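Long-range contacts in putative phosphohydrolase (Shewanella amazonensis, PDB 3M1T), which is a putative phosphohydrolase with an HDOD domain of the HD phosphodiesterase clan and possibly acts in signal transduction: residues R51-A56 and L85-S89; I115-E119 and K259-M263; G141-I145 and Y176-G182; V152-I156 and M169-L174; H194-G198 and E209-A215. All blocks are in the same frame, centred on the assembly; numbering follows the deposited sequence. Where two conformers were deposited one is given.

Interaction 1. Residues R51-A56 and L85-S89; sequences RVLRLA and LVIAS
Helices 46-56 and 79-94 of the all-helical HDOD domain meet where Val52 and Leu55 close round the hydroxyl of Ser89. Val52 CG2 lies 3.3 Å from Ser89 OG, and Leu55 CD1 comes to 3.4 Å from the same Ser89 OG, so that the oxygen sits between two methyl groups of the other helix. It is satisfied within its own helix: with OG beside the backbone N (chi1 -62°), Ser89 OG donates to Leu85 O at 2.8 Å. Ser89 N grips that same carbonyl from the opposite face. The pair illustrates a steeply crossed helix contact, the short axes passing 9.0 Å apart at 119°. At the far end of the crossing Leu85 CD1 rests 3.7 Å from Ala56 CB, while Leu85 CD2 touches Leu55 CB. In one of its two conformers Arg51 brings NH1 to Ser89 O, a bond that is therefore not certain. Replacing Ser89 by an alanine removes OG, which is likely to deprive Leu85 O of its second donor and open a small gap between Val52 and Leu55. The same Val52 CG2 meets Val86 CG2 at 4.1 Å, and Val86 also packs on Leu24 and Val28 of helix 19-29.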
# COMPACT_ATOMS: atom_id res chain seq x y z
N ARG A 51 10.08 -1.48 -15.38
CA ARG A 51 9.85 -1.64 -13.94
C ARG A 51 8.73 -2.64 -13.70
O ARG A 51 8.83 -3.48 -12.80
CB ARG A 51 9.51 -0.29 -13.29
CG ARG A 51 9.33 -0.38 -11.76
CD ARG A 51 8.91 0.96 -11.15
NE ARG A 51 9.82 2.01 -11.62
CZ ARG A 51 9.47 3.14 -12.24
NH1 ARG A 51 8.18 3.49 -12.49
NH2 ARG A 51 10.45 3.95 -12.62
N VAL A 52 7.66 -2.56 -14.49
CA VAL A 52 6.56 -3.53 -14.39
C VAL A 52 7.08 -4.96 -14.58
O VAL A 52 6.77 -5.88 -13.79
CB VAL A 52 5.43 -3.22 -15.40
CG1 VAL A 52 4.39 -4.30 -15.45
CG2 VAL A 52 4.81 -1.89 -15.04
N LEU A 53 7.90 -5.14 -15.60
CA LEU A 53 8.40 -6.48 -15.88
C LEU A 53 9.37 -6.99 -14.81
O LEU A 53 9.37 -8.18 -14.50
CB LEU A 53 9.04 -6.52 -17.27
CG LEU A 53 8.07 -6.42 -18.45
CD1 LEU A 53 8.83 -6.37 -19.78
CD2 LEU A 53 7.04 -7.56 -18.45
N ARG A 54 10.19 -6.12 -14.23
CA ARG A 54 11.03 -6.53 -13.10
C ARG A 54 10.21 -7.01 -11.91
O ARG A 54 10.59 -7.98 -11.23
CB ARG A 54 11.92 -5.38 -12.64
CG ARG A 54 13.07 -5.07 -13.61
CD ARG A 54 14.18 -4.30 -12.93
NE ARG A 54 13.77 -2.98 -12.44
CZ ARG A 54 13.59 -1.90 -13.21
NH1 ARG A 54 13.75 -1.97 -14.52
NH2 ARG A 54 13.28 -0.73 -12.67
N LEU A 55 9.11 -6.31 -11.64
CA LEU A 55 8.19 -6.75 -10.58
C LEU A 55 7.55 -8.06 -10.96
O LEU A 55 7.40 -8.94 -10.10
CB LEU A 55 7.11 -5.70 -10.30
CG LEU A 55 7.62 -4.40 -9.67
CD1 LEU A 55 6.44 -3.47 -9.42
CD2 LEU A 55 8.37 -4.63 -8.38
N ALA A 56 7.19 -8.21 -12.22
CA ALA A 56 6.53 -9.42 -12.70
C ALA A 56 7.48 -10.61 -12.68
O ALA A 56 7.02 -11.74 -12.58
CB ALA A 56 5.99 -9.24 -14.08
N LEU A 85 0.36 -4.46 -11.14
CA LEU A 85 1.78 -4.16 -11.24
C LEU A 85 2.05 -2.82 -11.91
O LEU A 85 3.01 -2.13 -11.55
CB LEU A 85 2.54 -5.31 -11.95
CG LEU A 85 2.55 -6.62 -11.20
CD1 LEU A 85 3.38 -7.58 -12.02
CD2 LEU A 85 3.08 -6.50 -9.74
N VAL A 86 1.19 -2.45 -12.86
CA VAL A 86 1.27 -1.11 -13.48
C VAL A 86 1.00 -0.05 -12.44
O VAL A 86 1.71 0.91 -12.33
CB VAL A 86 0.33 -0.95 -14.71
CG1 VAL A 86 0.35 0.48 -15.20
CG2 VAL A 86 0.74 -1.94 -15.80
N ILE A 87 -0.06 -0.25 -11.63
CA ILE A 87 -0.39 0.70 -10.59
C ILE A 87 0.78 0.84 -9.66
O ILE A 87 1.19 1.94 -9.33
CB ILE A 87 -1.65 0.27 -9.84
CG1 ILE A 87 -2.86 0.40 -10.75
CG2 ILE A 87 -1.82 1.14 -8.53
CD1 ILE A 87 -4.10 -0.36 -10.25
N ALA A 88 1.30 -0.29 -9.16
CA ALA A 88 2.46 -0.25 -8.28
C ALA A 88 3.64 0.50 -8.86
O ALA A 88 4.25 1.37 -8.19
CB ALA A 88 2.89 -1.73 -7.86
N SER A 89 3.94 0.22 -10.14
CA SER A 89 5.11 0.82 -10.79
C SER A 89 4.91 2.32 -10.98
O SER A 89 5.83 3.11 -10.79
CB SER A 89 5.36 0.14 -12.12
OG SER A 89 5.64 -1.21 -11.90

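Interaction 2. Residues I115-E119 and K259-M263; sequences IICQE and KLAKM
Glu119 and Met263, a selenomethionine in the crystal, have the most surface buried here, and Ile115 follows. The terminal methyl of Met263 is the hub. CE lies 3.5 Å from Ile115 CG2 and 4.0 Å from Glu119 CB, and thus bridges two residues one turn apart on the facing helix. The bend at the selenium, chi3 -58°, brings it there, while SE itself also leans on Ile115 CG2. Ile115 and Met263 lie side by side, pointing opposite ways, rather than meeting end on. Glu119 contributes more than its methylene. The Lys259 side chain runs aslant over that of Glu119, folding at chi2 and chi4 so that CG passes 3.5 Å from Glu119 CD before NZ donates to Glu119 OE1 at 2.6 Å. In this salt bridge the ammonium meets OE1 from above the carboxylate plane, 38° out of it. The second oxygen, OE2, pairs with Arg123, so the acid is shared by two bases and would be expected to stay ionised. Further along, Leu260 CD2 lies 4.0 Å from Ile116 CG2. The whole is an antiparallel helix pair, with short axes 10.8 Å apart at 148°, that docks helix 256-263 onto helix 103-124 of the all-helical fold.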
# COMPACT_ATOMS: atom_id res chain seq x y z
N ILE A 115 1.23 -8.01 -0.22
CA ILE A 115 1.11 -9.46 -0.46
C ILE A 115 0.25 -10.15 0.59
O ILE A 115 -0.62 -11.01 0.29
CB ILE A 115 2.54 -10.11 -0.55
CG1 ILE A 115 3.25 -9.67 -1.84
CG2 ILE A 115 2.45 -11.65 -0.37
CD1 ILE A 115 4.76 -10.01 -1.79
N ILE A 116 0.47 -9.76 1.84
CA ILE A 116 -0.32 -10.27 2.95
C ILE A 116 -1.79 -9.88 2.78
O ILE A 116 -2.69 -10.73 2.86
CB ILE A 116 0.22 -9.82 4.33
CG1 ILE A 116 1.62 -10.37 4.60
CG2 ILE A 116 -0.76 -10.28 5.48
CD1 ILE A 116 2.37 -9.58 5.68
N CYS A 117 -2.06 -8.61 2.47
CA CYS A 117 -3.45 -8.19 2.28
C CYS A 117 -4.17 -9.00 1.17
O CYS A 117 -5.33 -9.35 1.27
CB CYS A 117 -3.49 -6.71 1.88
SG CYS A 117 -3.17 -5.56 3.21
N GLN A 118 -3.48 -9.23 0.07
CA GLN A 118 -4.03 -10.00 -1.03
C GLN A 118 -4.50 -11.40 -0.60
O GLN A 118 -5.54 -11.88 -1.05
CB GLN A 118 -2.97 -10.10 -2.13
CG GLN A 118 -3.49 -10.58 -3.45
CD GLN A 118 -2.45 -10.47 -4.56
OE1 GLN A 118 -1.34 -11.00 -4.44
NE2 GLN A 118 -2.80 -9.76 -5.65
N GLU A 119 -3.70 -12.05 0.25
CA GLU A 119 -4.04 -13.35 0.80
C GLU A 119 -5.24 -13.25 1.74
O GLU A 119 -6.14 -14.09 1.71
CB GLU A 119 -2.85 -13.91 1.59
CG GLU A 119 -3.11 -15.25 2.26
CD GLU A 119 -3.52 -16.37 1.31
OE1 GLU A 119 -3.09 -16.34 0.12
OE2 GLU A 119 -4.21 -17.30 1.78
N LYS A 259 0.87 -20.41 4.94
CA LYS A 259 0.83 -19.64 3.69
C LYS A 259 1.67 -18.38 3.81
O LYS A 259 2.42 -18.04 2.87
CB LYS A 259 -0.61 -19.33 3.29
CG LYS A 259 -0.78 -18.48 2.01
CD LYS A 259 -0.22 -19.23 0.80
CE LYS A 259 -0.55 -18.55 -0.54
NZ LYS A 259 -2.03 -18.55 -0.86
N LEU A 260 1.53 -17.66 4.93
CA LEU A 260 2.30 -16.45 5.15
C LEU A 260 3.80 -16.75 5.19
O LEU A 260 4.63 -15.96 4.67
CB LEU A 260 1.86 -15.71 6.40
CG LEU A 260 0.43 -15.17 6.33
CD1 LEU A 260 0.02 -14.62 7.70
CD2 LEU A 260 0.28 -14.13 5.22
N ALA A 261 4.17 -17.87 5.78
CA ALA A 261 5.57 -18.26 5.82
C ALA A 261 6.11 -18.53 4.41
O ALA A 261 7.28 -18.22 4.11
CB ALA A 261 5.76 -19.51 6.72
N LYS A 262 5.29 -19.15 3.56
CA LYS A 262 5.71 -19.41 2.18
C LYS A 262 6.03 -18.09 1.46
O LYS A 262 6.99 -17.99 0.70
CB LYS A 262 4.63 -20.20 1.40
CG LYS A 262 4.49 -21.69 1.75
CD LYS A 262 3.58 -22.44 0.75
N MSE A 263 5.26 -17.05 1.75
CA MSE A 263 5.39 -15.79 1.00
C MSE A 263 6.31 -14.78 1.65
O MSE A 263 6.66 -13.74 1.02
CB MSE A 263 4.02 -15.19 0.81
CG MSE A 263 3.08 -16.21 0.20
SE MSE A 263 1.56 -15.27 -0.43
CE MSE A 263 1.06 -14.52 1.14

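Interaction 3. Residues G141-I145 and Y176-G182; sequences GELLI and YDNAEIG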
# COMPACT_ATOMS: atom_id res chain seq x y z
N GLY A 141 1.56 8.32 3.16
CA GLY A 141 1.37 9.49 4.02
C GLY A 141 2.57 9.72 4.93
O GLY A 141 2.86 10.87 5.22
N GLU A 142 3.23 8.65 5.37
CA GLU A 142 4.47 8.76 6.17
C GLU A 142 5.47 9.66 5.41
O GLU A 142 6.03 10.65 5.92
CB GLU A 142 5.04 7.34 6.36
CG GLU A 142 6.09 7.18 7.45
CD GLU A 142 6.41 5.72 7.77
OE1 GLU A 142 5.85 4.78 7.15
OE2 GLU A 142 7.24 5.50 8.67
N LEU A 143 5.68 9.31 4.15
CA LEU A 143 6.60 10.05 3.27
C LEU A 143 6.17 11.49 3.04
O LEU A 143 6.99 12.42 3.04
CB LEU A 143 6.77 9.29 1.94
CG LEU A 143 7.24 7.85 2.11
CD1 LEU A 143 7.35 7.20 0.76
CD2 LEU A 143 8.61 7.73 2.91
N LEU A 144 4.87 11.71 2.86
CA LEU A 144 4.38 13.04 2.58
C LEU A 144 4.68 13.95 3.80
O LEU A 144 4.98 15.12 3.59
CB LEU A 144 2.85 13.00 2.35
CG LEU A 144 2.37 12.37 1.07
CD1 LEU A 144 0.84 12.48 1.04
CD2 LEU A 144 2.93 13.11 -0.17
N ILE A 145 4.49 13.45 5.01
CA ILE A 145 4.74 14.25 6.22
C ILE A 145 6.21 14.64 6.35
O ILE A 145 6.56 15.81 6.64
CB ILE A 145 4.19 13.62 7.46
CG1 ILE A 145 2.65 13.59 7.42
CG2 ILE A 145 4.72 14.36 8.76
CD1 ILE A 145 2.07 12.87 8.51
N TYR A 176 -3.76 16.41 11.59
CA TYR A 176 -4.15 15.20 10.89
C TYR A 176 -3.02 14.21 11.06
O TYR A 176 -1.92 14.62 11.53
CB TYR A 176 -4.38 15.52 9.38
CG TYR A 176 -3.20 16.12 8.69
CD1 TYR A 176 -2.16 15.32 8.28
CD2 TYR A 176 -3.04 17.49 8.58
CE1 TYR A 176 -1.07 15.88 7.72
CE2 TYR A 176 -1.94 18.07 7.97
CZ TYR A 176 -0.93 17.25 7.58
OH TYR A 176 0.19 17.81 7.01
N ASP A 177 -3.25 12.94 10.71
CA ASP A 177 -2.18 11.94 10.79
C ASP A 177 -1.81 11.36 9.44
O ASP A 177 -2.35 11.75 8.37
CB ASP A 177 -2.45 10.84 11.79
CG ASP A 177 -3.64 9.98 11.45
OD1 ASP A 177 -3.95 9.78 10.26
OD2 ASP A 177 -4.31 9.49 12.41
N ASN A 178 -0.80 10.49 9.48
CA ASN A 178 -0.25 9.97 8.22
C ASN A 178 -1.26 9.10 7.42
O ASN A 178 -1.19 9.05 6.18
CB ASN A 178 1.05 9.22 8.48
CG ASN A 178 0.84 7.94 9.19
OD1 ASN A 178 0.63 6.94 8.57
ND2 ASN A 178 0.88 7.96 10.57
N ALA A 179 -2.19 8.47 8.10
CA ALA A 179 -3.21 7.66 7.47
C ALA A 179 -4.17 8.58 6.71
O ALA A 179 -4.58 8.30 5.56
CB ALA A 179 -3.95 6.73 8.46
N GLU A 180 -4.54 9.70 7.34
CA GLU A 180 -5.47 10.66 6.76
C GLU A 180 -4.87 11.32 5.52
O GLU A 180 -5.54 11.46 4.46
CB GLU A 180 -5.86 11.69 7.77
CG GLU A 180 -6.79 11.13 8.81
CD GLU A 180 -7.16 12.14 9.87
OE1 GLU A 180 -6.35 13.04 10.21
OE2 GLU A 180 -8.30 12.01 10.36
N ILE A 181 -3.60 11.77 5.59
CA ILE A 181 -2.99 12.44 4.45
C ILE A 181 -2.68 11.42 3.34
O ILE A 181 -2.80 11.78 2.17
CB ILE A 181 -1.79 13.37 4.80
CG1 ILE A 181 -1.60 14.38 3.68
CG2 ILE A 181 -0.55 12.55 5.22
CD1 ILE A 181 -0.53 15.47 4.01
N GLY A 182 -2.32 10.19 3.68
CA GLY A 182 -2.18 9.13 2.68
C GLY A 182 -3.51 8.85 1.98
O GLY A 182 -3.54 8.65 0.75
O HOH W 1 -0.50 6.76 4.30
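Gly141 and Gly182 bring two helices of the HDOD domain, 140-148 and 178-188, into backbone contact, their CA atoms 3.8 Å apart. The short axes pass at 8.0 Å and at 98°, almost perpendicular. Gly141 CA points its hydrogen at Asn178 O, a CA-H...O contact of 3.4 Å that is nearly straight (170° at H). A CB on Gly141 would collide with this carbonyl, so the close crossing depends on the glycine. Side chains fill in round the backbone core. Ile181 CG2 settles against Gly141, and Leu144 CD1 lies 4.1 Å from Ile181 CG1. Ile145 reaches past them: its CG1, set beside the backbone N (chi1 -67°), carries CD1 to 3.7 Å from Asn178 CA and comes in at the edge of the Tyr176 ring, near the ring plane. A water accepts from Gly141 N and donates to Asn178 O, tying the two helices together once more. In the next shell, the side-chain ND2 of Asn178 is hydrogen-bonded to Glu170 OE1 of helix 166-174. The start of helix 178-188 is fixed by a capping box of Asp177 and Glu180. Glu180 N donates to Asp177 OD1 at 3.0 Å, and Asp177 N in return donates to Glu180 OE1 at 3.1 Å.

Interaction 4. Residues V152-I156 and M169-L174; sequences VAATI and MEKELL
Ile156 is the main bump of this antiparallel helical hairpin, and the hollow it fills is made by Met169, Glu170 and Leu173 on the returning helix. Helices 150-161 and 166-174 are consecutive in the chain, and their short axes pass 10.3 Å apart at 141°. The branches of Ile156 spread over the walls of this hollow. CG2 lies 3.8 Å from Met169 CB, CG1 lies 3.9 Å from Leu173 CD1, and CD1 goes to Glu170. With CG1 held beside the backbone N (chi1 -68°), the long branch is thrust across the interface although the CB itself does not face the other helix. Met169, a selenomethionine, bends at both chi2 and chi3 and so curls its methyl back over Ile156, CE approaching Ile156 CA at 4.2 Å. A second, smaller bump is Val152 CG1, which slots between Leu173 CB at 3.9 Å and Leu174 CD2 at 3.7 Å. Leu173 serves both bumps: its CB backs Val152, and its CD1 lies against Ile156 CG1 and Val152 CG1. No hydrogen bond crosses the seam. Towards solvent, Thr155 CG2 brushes Leu173 CD1, while on the inner side Ile156 CD1 sits 3.7 Å from Glu170 CG.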
# COMPACT_ATOMS: atom_id res chain seq x y z
N VAL A 152 8.67 19.31 11.88
CA VAL A 152 7.67 18.61 12.66
C VAL A 152 7.88 17.09 12.65
O VAL A 152 7.80 16.46 13.68
CB VAL A 152 6.23 18.99 12.24
CG1 VAL A 152 5.21 18.07 12.87
CG2 VAL A 152 6.03 20.45 12.65
N ALA A 153 8.16 16.51 11.48
CA ALA A 153 8.40 15.08 11.41
C ALA A 153 9.54 14.65 12.29
O ALA A 153 9.46 13.65 12.97
CB ALA A 153 8.69 14.67 9.95
N ALA A 154 10.63 15.41 12.30
CA ALA A 154 11.75 15.08 13.15
C ALA A 154 11.41 15.20 14.66
O ALA A 154 11.79 14.36 15.50
CB ALA A 154 12.96 16.02 12.82
N THR A 155 10.69 16.27 14.98
CA THR A 155 10.22 16.48 16.36
C THR A 155 9.34 15.32 16.80
O THR A 155 9.47 14.83 17.95
CB THR A 155 9.50 17.82 16.44
OG1 THR A 155 10.47 18.84 16.15
CG2 THR A 155 8.90 18.03 17.86
N ILE A 156 8.50 14.85 15.88
CA ILE A 156 7.62 13.71 16.21
C ILE A 156 8.44 12.46 16.44
O ILE A 156 8.24 11.72 17.40
CB ILE A 156 6.55 13.49 15.12
CG1 ILE A 156 5.55 14.66 15.13
CG2 ILE A 156 5.84 12.15 15.33
CD1 ILE A 156 4.55 14.68 14.05
N MSE A 169 0.82 12.14 18.02
CA MSE A 169 1.70 13.29 17.82
C MSE A 169 1.44 14.08 16.55
O MSE A 169 1.44 15.29 16.56
CB MSE A 169 3.15 12.83 17.86
CG MSE A 169 3.63 12.49 19.22
SE MSE A 169 3.88 14.00 20.44
CE MSE A 169 5.20 14.98 19.37
N GLU A 170 1.22 13.36 15.44
CA GLU A 170 0.88 14.01 14.20
C GLU A 170 -0.41 14.83 14.33
O GLU A 170 -0.44 16.00 13.91
CB GLU A 170 0.74 12.94 13.10
CG GLU A 170 2.09 12.37 12.65
CD GLU A 170 2.00 11.05 11.87
OE1 GLU A 170 0.88 10.48 11.72
OE2 GLU A 170 3.06 10.56 11.41
N LYS A 171 -1.46 14.25 14.91
CA LYS A 171 -2.65 15.05 15.16
C LYS A 171 -2.44 16.29 15.97
O LYS A 171 -2.95 17.34 15.65
CB LYS A 171 -3.86 14.22 15.63
CG LYS A 171 -4.93 14.20 14.53
CD LYS A 171 -5.99 13.14 14.71
CE LYS A 171 -6.37 12.49 13.37
NZ LYS A 171 -7.86 12.26 13.24
N GLU A 172 -1.64 16.19 17.02
CA GLU A 172 -1.36 17.32 17.82
C GLU A 172 -0.69 18.41 17.07
O GLU A 172 -1.10 19.55 17.23
CB GLU A 172 -0.47 16.99 19.05
CG GLU A 172 -1.12 16.10 20.10
CD GLU A 172 -0.45 16.12 21.45
OE1 GLU A 172 0.44 16.95 21.63
OE2 GLU A 172 -0.89 15.33 22.33
N LEU A 173 0.39 18.12 16.32
CA LEU A 173 1.21 19.15 15.74
C LEU A 173 0.76 19.58 14.32
O LEU A 173 1.08 20.68 13.90
CB LEU A 173 2.67 18.71 15.70
CG LEU A 173 3.29 18.54 17.09
CD1 LEU A 173 4.74 18.04 16.95
CD2 LEU A 173 3.22 19.85 17.82
N LEU A 174 0.07 18.71 13.62
CA LEU A 174 -0.36 18.94 12.24
C LEU A 174 -1.87 19.07 12.09
O LEU A 174 -2.31 19.64 11.11
CB LEU A 174 0.08 17.80 11.34
CG LEU A 174 1.60 17.55 11.27
CD1 LEU A 174 1.88 16.21 10.57
CD2 LEU A 174 2.31 18.72 10.63

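Interaction 5. Residues H194-G198 and E209-A215; sequences HLVKG and EPYSKLA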
# COMPACT_ATOMS: atom_id res chain seq x y z
N HIS A 194 -13.38 3.06 -1.74
CA HIS A 194 -13.04 1.92 -0.91
C HIS A 194 -11.58 1.92 -0.47
O HIS A 194 -11.24 1.66 0.68
CB HIS A 194 -13.32 0.57 -1.63
CG HIS A 194 -14.75 0.27 -1.81
ND1 HIS A 194 -15.68 0.41 -0.80
CD2 HIS A 194 -15.42 -0.20 -2.89
CE1 HIS A 194 -16.88 0.10 -1.28
NE2 HIS A 194 -16.74 -0.29 -2.54
N LEU A 195 -10.70 2.17 -1.44
CA LEU A 195 -9.28 2.23 -1.18
C LEU A 195 -8.98 3.34 -0.19
O LEU A 195 -8.19 3.19 0.76
CB LEU A 195 -8.50 2.38 -2.49
CG LEU A 195 -8.45 1.09 -3.32
CD1 LEU A 195 -7.82 1.38 -4.68
CD2 LEU A 195 -7.61 0.01 -2.65
N VAL A 196 -9.51 4.54 -0.47
CA VAL A 196 -9.30 5.71 0.38
C VAL A 196 -9.69 5.41 1.84
O VAL A 196 -8.91 5.68 2.76
CB VAL A 196 -10.07 6.94 -0.17
CG1 VAL A 196 -9.99 8.13 0.83
CG2 VAL A 196 -9.51 7.27 -1.58
N LYS A 197 -10.85 4.82 2.03
CA LYS A 197 -11.35 4.54 3.39
C LYS A 197 -10.48 3.47 4.06
O LYS A 197 -10.20 3.57 5.28
CB LYS A 197 -12.77 4.11 3.33
CG LYS A 197 -13.36 3.86 4.73
CD LYS A 197 -14.77 3.28 4.60
CE LYS A 197 -15.44 3.16 5.96
NZ LYS A 197 -16.78 2.57 5.78
N GLY A 198 -9.98 2.52 3.28
CA GLY A 198 -9.05 1.48 3.85
C GLY A 198 -7.82 2.12 4.41
O GLY A 198 -7.44 1.87 5.56
N GLU A 209 -17.42 3.32 10.64
CA GLU A 209 -18.84 3.01 10.58
C GLU A 209 -19.39 3.38 9.23
O GLU A 209 -19.40 4.57 8.88
CB GLU A 209 -19.61 3.80 11.65
CG GLU A 209 -21.07 3.50 11.65
CD GLU A 209 -21.36 2.02 11.90
OE1 GLU A 209 -20.75 1.47 12.86
OE2 GLU A 209 -22.12 1.41 11.14
N PRO A 210 -19.82 2.41 8.42
CA PRO A 210 -19.67 0.96 8.65
C PRO A 210 -18.22 0.53 8.58
O PRO A 210 -17.34 1.28 8.13
CB PRO A 210 -20.43 0.36 7.47
CG PRO A 210 -20.39 1.38 6.42
CD PRO A 210 -20.37 2.68 7.08
N TYR A 211 -17.97 -0.70 9.04
CA TYR A 211 -16.64 -1.25 9.01
C TYR A 211 -16.06 -1.36 7.63
O TYR A 211 -16.75 -1.72 6.67
CB TYR A 211 -16.72 -2.66 9.61
CG TYR A 211 -15.36 -3.30 9.83
CD1 TYR A 211 -14.56 -2.93 10.91
CD2 TYR A 211 -14.92 -4.32 9.00
CE1 TYR A 211 -13.30 -3.57 11.13
CE2 TYR A 211 -13.71 -4.93 9.24
CZ TYR A 211 -12.90 -4.54 10.26
OH TYR A 211 -11.69 -5.20 10.43
N SER A 212 -14.78 -1.04 7.51
CA SER A 212 -14.01 -1.21 6.26
C SER A 212 -13.16 -2.48 6.37
O SER A 212 -12.20 -2.53 7.16
CB SER A 212 -13.06 -0.04 6.05
OG SER A 212 -12.09 -0.29 5.01
N LYS A 213 -13.49 -3.46 5.55
CA LYS A 213 -12.64 -4.67 5.50
C LYS A 213 -11.20 -4.37 5.08
O LYS A 213 -10.26 -4.94 5.61
CB LYS A 213 -13.25 -5.74 4.63
CG LYS A 213 -14.54 -6.32 5.20
CD LYS A 213 -15.23 -7.27 4.20
CE LYS A 213 -16.50 -7.89 4.85
NZ LYS A 213 -17.29 -8.55 3.77
N LEU A 214 -11.03 -3.45 4.12
CA LEU A 214 -9.69 -3.09 3.72
C LEU A 214 -8.86 -2.50 4.85
O LEU A 214 -7.69 -2.84 4.97
CB LEU A 214 -9.71 -2.14 2.51
CG LEU A 214 -10.05 -2.81 1.20
CD1 LEU A 214 -10.29 -1.67 0.18
CD2 LEU A 214 -8.85 -3.70 0.65
N ALA A 215 -9.44 -1.65 5.68
CA ALA A 215 -8.74 -1.10 6.82
C ALA A 215 -8.37 -2.22 7.80
O ALA A 215 -7.28 -2.19 8.31
CB ALA A 215 -9.56 -0.02 7.54
O HOH W 2 -12.90 0.37 2.54
O HOH W 3 -16.82 0.03 4.34
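The flat carbonyl group of Pro210 is met on one face by Lys197, whose NZ donates to Pro210 O at 2.7 Å from 36° above the carbonyl plane. The proline ring, which follows a cis peptide bond, turns its CD and CG to the same ammonium group, with Pro210 CD 3.8 Å from Lys197 NZ. His194 meets Leu214 CD1 through its backbone O at 3.5 Å, and not through the imidazole. The setting is the N-terminus of helix 213-227, laid against helix 193-200. Lys197 is extended throughout, CG anti to the backbone N (chi1 -178°), and its methylenes run alongside Ser212, CE lying 4.0 Å from Ser212 CB. A methionine in its place would probably leave Pro210 O without its charged donor and the preceding loop freer to shift. Ser212 is the N-cap, its OG accepting from Ala215 N at 3.1 Å, and a water links that OG to His194 O. Gly198 lets the helices close: a CB there would strike Leu214 CB, which already lies 3.9 Å from Gly198 CA. Ala215 CB packs on Gly198 O. A further water accepts from Lys197 NZ at 2.9 Å and donates to Tyr211 O.

In the fold
All five contacts join helices of one strand-free chain. Interaction 1 closes first along the sequence. Interaction 2 ties helix 103-124 to helix 256-263 and encloses the other three in its loop, with interaction 4 nested inside interaction 3 and interaction 5 following them. Interactions 3 and 4 have centres about 11 Å apart and touch directly: helices 140-148 and 150-161 are consecutive, as are 166-174 and 178-188, so the four build one compact unit. Interaction 1 lies on the opposite side of the chain's centre, about 33 Å from interaction 4 between centres. Interaction 5, about 17 Å from interaction 3 and 20 Å from interaction 2, joins helix 193-200 to the start of helix 213-227.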